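Local coordinates for protein transcriptional regulator, TetR family (Marinobacter aquaeolei, PDB 3NNR) that probably binds DNA through an N-terminal helix-turn-helix and regulates transcription, as a TetR-family member whose own target and effector are not established, at residues Leu15-Asp20 with Arg24-Asn29; Gln58-Leu63 with Trp93-Phe98; Ser87-Leu92 with Thr160-Phe165. One frame throughout, in Å; residues are numbered along the deposited sequence.

In the fold
The three contacts run from the predicted DNA-binding end of the chain into its helical body. The centre of contact 1 lies about 20 Å from the chain centre, those of contacts 2 and 3 about 7 and 6 Å from it. Contacts 1 and 2, centres about 15 Å apart, are tied by two probable hydrogen bonds of Asn-19, ND2 to Ser-94 O (2.8 Å) and OD1 to Phe-97 N (3.0 Å). Contacts 2 and 3 share helix 78-94, their centres about 11 Å apart. An unidentified ligand, probably from the crystallisation liquor, lies about 3 Å from the Tyr-60 side chain; one also lies about 4 Å from Leu-92, and this may mark an effector pocket as in other TetR-family regulators.

Contact 1 (Leu15-Asp20 with Arg24-Asn29); sequences LELFND and RNITTN
Ile-26 reaches toward helix 6-21 and fits against Leu-17 and Phe-18, with its CA 6.5 Å from the CA of Phe-18. Followed outward from the backbone, its CB lies in the plane of the Phe-18 ring, at the edge, 3.7 Å from Phe-18 CD1. There the side chain forks. The CG2 methyl is turned to the ring and comes within 3.6 Å of Phe-18 CE1, whereas CG1, anti to its own carbonyl carbon (chi1 -61°), bends to the helix backbone and meets Leu-17 O at 3.8 Å. At the tip, CD1 ends 4.1 Å from Leu-17 CB. No hydrogen bond crosses the contact, and the evidence is for apolar packing alone. With an alanine in place of Ile-26 both branches go, and a gap would probably open beside Phe-18 CE1 and Leu-17 CB, weakening the hold of the loop on the helix. Ile-31 of helix 28-35 touches both Leu-17 and Ile-26, and Ile-53 and Ile-56 of helix 49-67 pack on Phe-18. Thr-27, next in the chain, is the N-cap of helix 28-35, the first helix of the predicted helix-turn-helix; the contact thus belongs to the hydrophobic core of a TetR-type DNA-binding domain.

Contact 2 (Gln58-Leu63 with Trp93-Phe98); sequences QEYEKL and WSYRFF. With SO4 (sulfate ion), chain D.
Tyr-60 and Tyr-95 mark the closest backbone approach, their CA atoms 7.3 Å apart. Residues 58-63 are continuous helix, whereas 93-98 spans a break: helix 78-94 ends, Tyr-95 is the first residue to leave helical geometry, and helix 96-100 follows.

Both tyrosines point toward the opposing segment, and their side chains slide past each other in opposite directions. Tyr-60 CB lies over a face of the Tyr-95 ring, 3.9 Å from its centroid, a CH-pi contact. With CG anti to the backbone N (chi1 176°), the Tyr-60 ring is carried on past the root of Tyr-95, so that its CD1 comes 3.6 Å from Tyr-95 CD1. The planes are inclined at 34°, an oblique pairing. Two looser contacts fall near the far end of Tyr-95: Glu-59 CB is 4.1 Å from its OH, and Leu-63 CD2 approaches CE1 obliquely.

On the 93-98 side, Arg-96 folds back over Trp-93, with NE 3.6 Å above the centre of the indole. Arg-96 NE also donates to Trp-93 O (2.9 Å, 164°), and the Arg-96 backbone N reaches that oxygen from the opposite face of the carbonyl plane. The NE bond, its acceptor nearly in the guanidinium plane, and the Trp-93 face together probably limit the turning of the group, whose NH1 makes a weak bond to a sulfate oxygen, the ion probably coming from the crystallisation liquor.

Tyr-60 OH hydrogen-bonds to an unidentified ligand, probably of the same origin. Around the pair, Leu-15 of helix 6-21 and Ile-56 of helix 49-67 both touch Tyr-95, while Phe-98 meets Phe-57 and, edge-to-face, Tyr-116 of helix 110-136. The kink between helices 78-94 and 96-100 is therefore packed against the long helix 49-67 that leads out of the predicted DNA-binding region.

Contact 3 (Ser87-Leu92 with Thr160-Phe165); sequences SVFDGL and TNWMAF
Leu-92 and Thr-160 bring the backbones nearest, CA to CA 7.5 Å, where helix 78-94 passes the break between helices 145-160 and 162-169. From the first helix, Phe-89 sends the end of its ring to Trp-162. Its CE1 touches Trp-162 CD1 and Trp-162 CB, each at 3.8 Å, and that CB lies in the plane of the phenyl ring, at its edge. Trp-162 has CG anti to the backbone N (chi1 -174°), which brings the pyrrole side of the indole past CE1. The phenyl and five-membered rings are nearly perpendicular (87°), with centroids 5.7 Å apart, yet they meet obliquely.

One turn further on, Leu-92 bears on the backbone, its CD1 4.3 Å from Thr-160 CA. The selenium of Met-163, a selenomethionine, is 4.4 Å from Leu-92 O in the conformer described. No hydrogen bond joins the segments; the hydroxyl of Thr-160 is instead bonded to Trp-156 O.

Ile-159 of helix 145-160 touches both Phe-89 and Leu-92, and Ile-187 of helix 186-194 also packs on Phe-89. Leu-153 of the second subunit packs on the Trp-162 side chain, placing the contact between the core helix 78-94 and the dimer interface.

Contact 1 (Leu15-Asp20 with Arg24-Asn29)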
loop_
_atom_site.group_PDB
_atom_site.type_symbol
_atom_site.label_atom_id
_atom_site.label_comp_id
_atom_site.label_asym_id
_atom_site.label_seq_id
_atom_site.Cartn_x
_atom_site.Cartn_y
_atom_site.Cartn_z
ATOM N N LEU A 15 2.109 -9.791 20.101
ATOM C CA LEU A 15 2.518 -9.772 18.684
ATOM C C LEU A 15 1.944 -10.975 17.892
ATOM O O LEU A 15 1.428 -10.789 16.788
ATOM C CB LEU A 15 4.058 -9.727 18.573
ATOM C CG LEU A 15 4.710 -9.783 17.179
ATOM C CD1 LEU A 15 4.343 -8.566 16.357
ATOM C CD2 LEU A 15 6.227 -9.950 17.328
ATOM N N GLU A 16 2.016 -12.175 18.487
ATOM C CA GLU A 16 1.518 -13.438 17.880
ATOM C C GLU A 16 0.012 -13.374 17.645
ATOM O O GLU A 16 -0.473 -13.728 16.565
ATOM C CB GLU A 16 1.814 -14.668 18.773
ATOM C CG GLU A 16 1.440 -16.049 18.155
ATOM C CD GLU A 16 1.281 -17.167 19.184
ATOM O OE1 GLU A 16 1.969 -17.152 20.230
ATOM O OE2 GLU A 16 0.456 -18.072 18.932
ATOM N N LEU A 17 -0.725 -12.943 18.675
ATOM C CA LEU A 17 -2.194 -12.830 18.601
ATOM C C LEU A 17 -2.592 -11.719 17.611
ATOM O O LEU A 17 -3.434 -11.954 16.766
ATOM C CB LEU A 17 -2.804 -12.618 19.986
ATOM C CG LEU A 17 -2.737 -13.800 20.968
ATOM C CD1 LEU A 17 -3.029 -13.313 22.341
ATOM C CD2 LEU A 17 -3.684 -14.964 20.600
ATOM N N PHE A 18 -1.929 -10.557 17.651
ATOM C CA PHE A 18 -2.213 -9.492 16.692
ATOM C C PHE A 18 -1.971 -9.941 15.238
ATOM O O PHE A 18 -2.818 -9.710 14.420
ATOM C CB PHE A 18 -1.453 -8.172 16.960
ATOM C CG PHE A 18 -1.735 -7.518 18.312
ATOM C CD1 PHE A 18 -2.923 -7.721 19.029
ATOM C CD2 PHE A 18 -0.818 -6.597 18.823
ATOM C CE1 PHE A 18 -3.137 -7.077 20.287
ATOM C CE2 PHE A 18 -1.026 -5.940 20.058
ATOM C CZ PHE A 18 -2.200 -6.189 20.784
ATOM N N ASN A 19 -0.836 -10.581 14.955
ATOM C CA ASN A 19 -0.484 -11.068 13.617
ATOM C C ASN A 19 -1.449 -12.144 13.109
ATOM O O ASN A 19 -1.860 -12.115 11.935
ATOM C CB ASN A 19 0.938 -11.682 13.585
ATOM C CG ASN A 19 2.088 -10.657 13.622
ATOM O OD1 ASN A 19 1.929 -9.448 13.438
ATOM N ND2 ASN A 19 3.288 -11.182 13.803
ATOM N N ASP A 20 -1.835 -13.050 13.996
ATOM C CA ASP A 20 -2.671 -14.185 13.655
ATOM C C ASP A 20 -4.164 -13.829 13.572
ATOM O O ASP A 20 -4.823 -14.220 12.610
ATOM C CB ASP A 20 -2.446 -15.332 14.661
ATOM C CG ASP A 20 -3.105 -16.646 14.227
ATOM O OD1 ASP A 20 -2.779 -17.137 13.113
ATOM O OD2 ASP A 20 -3.917 -17.207 15.014
ATOM N N ARG A 24 -7.502 -5.609 15.829
ATOM C CA ARG A 24 -8.929 -5.279 15.903
ATOM C C ARG A 24 -9.639 -6.225 16.892
ATOM O O ARG A 24 -10.351 -5.785 17.793
ATOM C CB ARG A 24 -9.571 -5.523 14.528
ATOM C CG ARG A 24 -10.425 -4.420 13.945
ATOM C CD ARG A 24 -11.596 -4.950 13.124
ATOM N NE ARG A 24 -11.684 -4.380 11.782
ATOM C CZ ARG A 24 -12.783 -4.387 10.996
ATOM N NH1 ARG A 24 -13.986 -4.867 11.391
ATOM N NH2 ARG A 24 -12.683 -3.850 9.780
ATOM N N ASN A 25 -9.375 -7.524 16.735
ATOM C CA ASN A 25 -10.059 -8.586 17.473
ATOM C C ASN A 25 -9.381 -9.069 18.741
ATOM O O ASN A 25 -9.856 -10.014 19.340
ATOM C CB ASN A 25 -10.243 -9.812 16.574
ATOM C CG ASN A 25 -10.944 -9.503 15.280
ATOM O OD1 ASN A 25 -10.405 -9.789 14.227
ATOM N ND2 ASN A 25 -12.139 -8.906 15.347
ATOM N N ILE A 26 -8.284 -8.454 19.151
ATOM C CA ILE A 26 -7.587 -8.891 20.360
ATOM C C ILE A 26 -7.658 -7.800 21.415
ATOM O O ILE A 26 -7.327 -6.654 21.143
ATOM C CB ILE A 26 -6.137 -9.312 20.051
ATOM C CG1 ILE A 26 -6.118 -10.504 19.055
ATOM C CG2 ILE A 26 -5.380 -9.634 21.328
ATOM C CD1 ILE A 26 -6.825 -11.786 19.507
ATOM N N THR A 27 -8.108 -8.189 22.605
ATOM C CA THR A 27 -8.213 -7.326 23.799
ATOM C C THR A 27 -7.188 -7.770 24.845
ATOM O O THR A 27 -6.619 -8.874 24.777
ATOM C CB THR A 27 -9.626 -7.439 24.447
ATOM O OG1 THR A 27 -9.836 -8.768 24.957
ATOM C CG2 THR A 27 -10.715 -7.129 23.402
ATOM N N THR A 28 -6.972 -6.913 25.827
ATOM C CA THR A 28 -6.078 -7.245 26.919
ATOM C C THR A 28 -6.533 -8.518 27.663
ATOM O O THR A 28 -5.682 -9.320 28.053
ATOM C CB THR A 28 -5.860 -6.056 27.860
ATOM O OG1 THR A 28 -7.110 -5.458 28.156
ATOM C CG2 THR A 28 -4.948 -5.003 27.220
ATOM N N ASN A 29 -7.850 -8.736 27.798
ATOM C CA ASN A 29 -8.367 -9.955 28.438
ATOM C C ASN A 29 -7.982 -11.215 27.684
ATOM O O ASN A 29 -7.655 -12.212 28.322
ATOM C CB ASN A 29 -9.878 -9.885 28.683
ATOM C CG ASN A 29 -10.253 -8.887 29.786
ATOM O OD1 ASN A 29 -9.532 -8.699 30.789
ATOM N ND2 ASN A 29 -11.385 -8.251 29.609
#

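Contact 2 (Gln58-Leu63 with Trp93-Phe98)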
loop_
_atom_site.group_PDB
_atom_site.type_symbol
_atom_site.label_atom_id
_atom_site.label_comp_id
_atom_site.label_asym_id
_atom_site.label_seq_id
_atom_site.Cartn_x
_atom_site.Cartn_y
_atom_site.Cartn_z
ATOM N N GLN A 58 8.228 0.105 18.975
ATOM C CA GLN A 58 9.574 0.522 19.352
ATOM C C GLN A 58 10.627 -0.562 19.129
ATOM O O GLN A 58 11.790 -0.203 18.903
ATOM C CB GLN A 58 9.634 1.014 20.795
ATOM C CG GLN A 58 8.993 2.360 20.995
ATOM C CD GLN A 58 9.009 2.829 22.450
ATOM O OE1 GLN A 58 8.779 2.055 23.395
ATOM N NE2 GLN A 58 9.255 4.106 22.626
ATOM N N GLU A 59 10.243 -1.846 19.238
ATOM C CA GLU A 59 11.167 -2.963 18.963
ATOM C C GLU A 59 11.376 -3.090 17.444
ATOM O O GLU A 59 12.485 -3.356 17.028
ATOM C CB GLU A 59 10.719 -4.330 19.526
ATOM C CG GLU A 59 10.451 -4.456 21.064
ATOM C CD GLU A 59 11.649 -4.138 21.980
ATOM O OE1 GLU A 59 12.818 -4.371 21.571
ATOM O OE2 GLU A 59 11.404 -3.672 23.134
ATOM N N TYR A 60 10.314 -2.924 16.653
ATOM C CA TYR A 60 10.364 -2.972 15.170
ATOM C C TYR A 60 11.233 -1.826 14.655
ATOM O O TYR A 60 12.132 -2.051 13.855
ATOM C CB TYR A 60 8.947 -2.899 14.572
ATOM C CG TYR A 60 8.838 -2.845 13.040
ATOM C CD1 TYR A 60 9.321 -3.877 12.208
ATOM C CD2 TYR A 60 8.228 -1.782 12.426
ATOM C CE1 TYR A 60 9.208 -3.797 10.773
ATOM C CE2 TYR A 60 8.115 -1.702 11.061
ATOM C CZ TYR A 60 8.592 -2.699 10.229
ATOM O OH TYR A 60 8.391 -2.493 8.867
ATOM N N GLU A 61 10.974 -0.626 15.165
ATOM C CA GLU A 61 11.741 0.587 14.856
ATOM C C GLU A 61 13.243 0.358 15.109
ATOM O O GLU A 61 14.064 0.633 14.234
ATOM C CB GLU A 61 11.213 1.748 15.714
ATOM C CG GLU A 61 11.786 3.126 15.415
ATOM C CD GLU A 61 11.355 4.200 16.403
ATOM O OE1 GLU A 61 11.222 3.929 17.628
ATOM O OE2 GLU A 61 11.207 5.347 15.939
ATOM N N LYS A 62 13.595 -0.170 16.284
ATOM C CA LYS A 62 15.007 -0.470 16.612
ATOM C C LYS A 62 15.618 -1.470 15.649
ATOM O O LYS A 62 16.779 -1.337 15.277
ATOM C CB LYS A 62 15.179 -1.017 18.039
ATOM C CG LYS A 62 15.149 0.032 19.149
ATOM C CD LYS A 62 15.118 -0.612 20.572
ATOM C CE LYS A 62 14.712 0.418 21.653
ATOM N NZ LYS A 62 14.009 -0.195 22.826
ATOM N N LEU A 63 14.827 -2.457 15.248
ATOM C CA LEU A 63 15.283 -3.523 14.361
ATOM C C LEU A 63 15.599 -2.979 12.975
ATOM O O LEU A 63 16.694 -3.180 12.463
ATOM C CB LEU A 63 14.215 -4.624 14.240
ATOM C CG LEU A 63 14.692 -6.006 13.819
ATOM C CD1 LEU A 63 15.386 -6.622 15.033
ATOM C CD2 LEU A 63 13.539 -6.894 13.297
ATOM N N TRP A 93 6.900 -9.022 7.481
ATOM C CA TRP A 93 6.165 -10.254 7.793
ATOM C C TRP A 93 6.028 -10.402 9.302
ATOM O O TRP A 93 4.922 -10.653 9.807
ATOM C CB TRP A 93 6.813 -11.537 7.207
ATOM C CG TRP A 93 6.127 -12.800 7.685
ATOM C CD1 TRP A 93 6.520 -13.637 8.716
ATOM C CD2 TRP A 93 4.897 -13.335 7.189
ATOM N NE1 TRP A 93 5.608 -14.667 8.866
ATOM C CE2 TRP A 93 4.606 -14.504 7.942
ATOM C CE3 TRP A 93 4.011 -12.936 6.192
ATOM C CZ2 TRP A 93 3.452 -15.285 7.709
ATOM C CZ3 TRP A 93 2.852 -13.716 5.951
ATOM C CH2 TRP A 93 2.591 -14.879 6.715
ATOM N N SER A 94 7.143 -10.249 10.018
ATOM C CA SER A 94 7.157 -10.513 11.469
ATOM C C SER A 94 6.262 -9.554 12.272
ATOM O O SER A 94 5.793 -9.918 13.355
ATOM C CB SER A 94 8.600 -10.550 12.011
ATOM O OG SER A 94 9.339 -11.630 11.445
ATOM N N TYR A 95 6.024 -8.359 11.731
ATOM C CA TYR A 95 5.214 -7.348 12.366
ATOM C C TYR A 95 4.020 -7.015 11.457
ATOM O O TYR A 95 3.502 -5.900 11.480
ATOM C CB TYR A 95 6.102 -6.128 12.654
ATOM C CG TYR A 95 7.124 -6.402 13.737
ATOM C CD1 TYR A 95 8.291 -7.119 13.457
ATOM C CD2 TYR A 95 6.933 -5.952 15.055
ATOM C CE1 TYR A 95 9.242 -7.410 14.444
ATOM C CE2 TYR A 95 7.905 -6.234 16.080
ATOM C CZ TYR A 95 9.064 -6.967 15.756
ATOM O OH TYR A 95 10.052 -7.285 16.709
ATOM N N ARG A 96 3.527 -8.023 10.724
ATOM C CA ARG A 96 2.449 -7.827 9.740
ATOM C C ARG A 96 1.191 -7.152 10.285
ATOM O O ARG A 96 0.496 -6.476 9.514
ATOM C CB ARG A 96 2.104 -9.133 8.954
ATOM C CG ARG A 96 1.201 -10.115 9.681
ATOM C CD ARG A 96 1.280 -11.570 9.158
ATOM N NE ARG A 96 2.431 -12.191 9.793
ATOM C CZ ARG A 96 2.440 -13.277 10.563
ATOM N NH1 ARG A 96 1.359 -14.028 10.757
ATOM N NH2 ARG A 96 3.596 -13.664 11.087
ATOM N N PHE A 97 0.906 -7.334 11.573
ATOM C CA PHE A 97 -0.283 -6.717 12.226
ATOM C C PHE A 97 -0.277 -5.180 12.149
ATOM O O PHE A 97 -1.332 -4.553 12.093
ATOM C CB PHE A 97 -0.408 -7.126 13.715
ATOM C CG PHE A 97 0.348 -6.217 14.650
ATOM C CD1 PHE A 97 1.705 -6.355 14.826
ATOM C CD2 PHE A 97 -0.307 -5.145 15.292
ATOM C CE1 PHE A 97 2.424 -5.479 15.663
ATOM C CE2 PHE A 97 0.388 -4.265 16.095
ATOM C CZ PHE A 97 1.766 -4.426 16.283
ATOM N N PHE A 98 0.911 -4.592 12.164
ATOM C CA PHE A 98 1.070 -3.143 12.208
ATOM C C PHE A 98 0.559 -2.445 10.945
ATOM O O PHE A 98 -0.359 -1.629 11.020
ATOM C CB PHE A 98 2.523 -2.807 12.502
ATOM C CG PHE A 98 2.766 -1.375 12.787
ATOM C CD1 PHE A 98 2.475 -0.856 14.028
ATOM C CD2 PHE A 98 3.334 -0.549 11.830
ATOM C CE1 PHE A 98 2.703 0.477 14.304
ATOM C CE2 PHE A 98 3.571 0.781 12.096
ATOM C CZ PHE A 98 3.246 1.298 13.333
HETATM S S SO4 D . -1.926 -14.429 8.644
HETATM O O1 SO4 D . -1.721 -15.322 7.499
HETATM O O2 SO4 D . -3.342 -14.161 9.011
HETATM O O3 SO4 D . -1.276 -15.078 9.801
HETATM O O4 SO4 D . -1.312 -13.195 8.165
#

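Contact 3 (Ser87-Leu92 with Thr160-Phe165)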
loop_
_atom_site.group_PDB
_atom_site.type_symbol
_atom_site.label_atom_id
_atom_site.label_comp_id
_atom_site.label_asym_id
_atom_site.label_seq_id
_atom_site.Cartn_x
_atom_site.Cartn_y
_atom_site.Cartn_z
ATOM N N SER A 87 15.806 -8.318 4.616
ATOM C CA SER A 87 15.646 -8.059 6.040
ATOM C C SER A 87 14.444 -7.187 6.336
ATOM O O SER A 87 13.743 -7.434 7.303
ATOM C CB SER A 87 16.941 -7.461 6.626
ATOM O OG SER A 87 17.219 -6.161 6.138
ATOM N N VAL A 88 14.221 -6.174 5.498
ATOM C CA VAL A 88 13.045 -5.317 5.593
ATOM C C VAL A 88 11.785 -6.158 5.275
ATOM O O VAL A 88 10.809 -6.040 5.984
ATOM C CB VAL A 88 13.153 -4.058 4.678
ATOM C CG1 VAL A 88 11.874 -3.301 4.659
ATOM C CG2 VAL A 88 14.262 -3.148 5.185
ATOM N N PHE A 89 11.817 -6.999 4.233
ATOM C CA PHE A 89 10.658 -7.871 3.938
ATOM C C PHE A 89 10.370 -8.833 5.093
ATOM O O PHE A 89 9.210 -8.995 5.450
ATOM C CB PHE A 89 10.750 -8.616 2.592
ATOM C CG PHE A 89 10.237 -7.821 1.418
ATOM C CD1 PHE A 89 8.871 -7.702 1.195
ATOM C CD2 PHE A 89 11.097 -7.213 0.526
ATOM C CE1 PHE A 89 8.380 -6.959 0.103
ATOM C CE2 PHE A 89 10.619 -6.492 -0.560
ATOM C CZ PHE A 89 9.266 -6.361 -0.767
ATOM N N ASP A 90 11.404 -9.434 5.675
ATOM C CA ASP A 90 11.236 -10.288 6.869
ATOM C C ASP A 90 10.608 -9.499 8.016
ATOM O O ASP A 90 9.762 -10.023 8.724
ATOM C CB ASP A 90 12.566 -10.846 7.367
ATOM C CG ASP A 90 12.395 -11.778 8.579
ATOM O OD1 ASP A 90 11.941 -12.928 8.346
ATOM O OD2 ASP A 90 12.713 -11.361 9.739
ATOM N N GLY A 91 11.022 -8.245 8.194
ATOM C CA GLY A 91 10.446 -7.383 9.231
ATOM C C GLY A 91 8.957 -7.165 9.026
ATOM O O GLY A 91 8.160 -7.351 9.946
ATOM N N LEU A 92 8.594 -6.774 7.807
ATOM C CA LEU A 92 7.213 -6.570 7.430
ATOM C C LEU A 92 6.332 -7.826 7.651
ATOM O O LEU A 92 5.148 -7.689 7.982
ATOM C CB LEU A 92 7.105 -6.079 5.982
ATOM C CG LEU A 92 7.634 -4.666 5.674
ATOM C CD1 LEU A 92 7.636 -4.476 4.159
ATOM C CD2 LEU A 92 6.787 -3.597 6.308
ATOM N N THR A 160 6.028 -1.564 1.242
ATOM C CA THR A 160 5.037 -1.558 2.321
ATOM C C THR A 160 3.640 -1.957 1.909
ATOM O O THR A 160 2.834 -2.180 2.785
ATOM C CB THR A 160 4.994 -0.204 3.035
ATOM O OG1 THR A 160 4.560 0.819 2.136
ATOM C CG2 THR A 160 6.354 0.115 3.559
ATOM N N ASN A 161 3.346 -2.043 0.612
ATOM C CA ASN A 161 2.051 -2.501 0.127
ATOM C C ASN A 161 2.075 -3.922 -0.482
ATOM O O ASN A 161 1.060 -4.363 -1.063
ATOM C CB ASN A 161 1.533 -1.521 -0.966
ATOM C CG ASN A 161 -0.014 -1.512 -1.110
ATOM O OD1 ASN A 161 -0.741 -1.637 -0.111
ATOM N ND2 ASN A 161 -0.514 -1.328 -2.362
ATOM N N TRP A 162 3.191 -4.649 -0.360
ATOM C CA TRP A 162 3.308 -5.975 -0.988
ATOM C C TRP A 162 2.459 -7.031 -0.273
ATOM O O TRP A 162 1.769 -7.785 -0.949
ATOM C CB TRP A 162 4.776 -6.410 -1.066
ATOM C CG TRP A 162 4.949 -7.695 -1.818
ATOM C CD1 TRP A 162 5.397 -8.876 -1.324
ATOM C CD2 TRP A 162 4.621 -7.929 -3.188
ATOM N NE1 TRP A 162 5.399 -9.835 -2.311
ATOM C CE2 TRP A 162 4.916 -9.281 -3.462
ATOM C CE3 TRP A 162 4.106 -7.119 -4.221
ATOM C CZ2 TRP A 162 4.720 -9.854 -4.732
ATOM C CZ3 TRP A 162 3.895 -7.680 -5.457
ATOM C CH2 TRP A 162 4.223 -9.037 -5.718
HETATM N N MSE A 163 2.573 -7.106 1.062
HETATM C CA MSE A 163 1.787 -8.030 1.898
HETATM C C MSE A 163 0.305 -7.853 1.448
HETATM O O MSE A 163 -0.329 -8.793 0.906
HETATM C CB MSE A 163 1.984 -7.694 3.413
HETATM C CG MSE A 163 2.415 -8.855 4.363
HETATM SE SE MSE A 163 4.253 -9.354 4.026
HETATM C CE MSE A 163 3.978 -10.411 2.452
ATOM N N ALA A 164 -0.204 -6.625 1.611
ATOM C CA ALA A 164 -1.589 -6.262 1.246
ATOM C C ALA A 164 -2.026 -6.722 -0.133
ATOM O O ALA A 164 -3.176 -7.156 -0.302
ATOM C CB ALA A 164 -1.818 -4.729 1.422
ATOM N N PHE A 165 -1.131 -6.652 -1.117
ATOM C CA PHE A 165 -1.446 -7.170 -2.482
ATOM C C PHE A 165 -1.600 -8.693 -2.510
ATOM O O PHE A 165 -2.455 -9.215 -3.233
ATOM C CB PHE A 165 -0.400 -6.754 -3.535
ATOM C CG PHE A 165 -0.592 -7.423 -4.905
ATOM C CD1 PHE A 165 -1.660 -7.098 -5.711
ATOM C CD2 PHE A 165 0.297 -8.399 -5.360
ATOM C CE1 PHE A 165 -1.852 -7.720 -6.993
ATOM C CE2 PHE A 165 0.134 -9.024 -6.631
ATOM C CZ PHE A 165 -0.954 -8.680 -7.448
#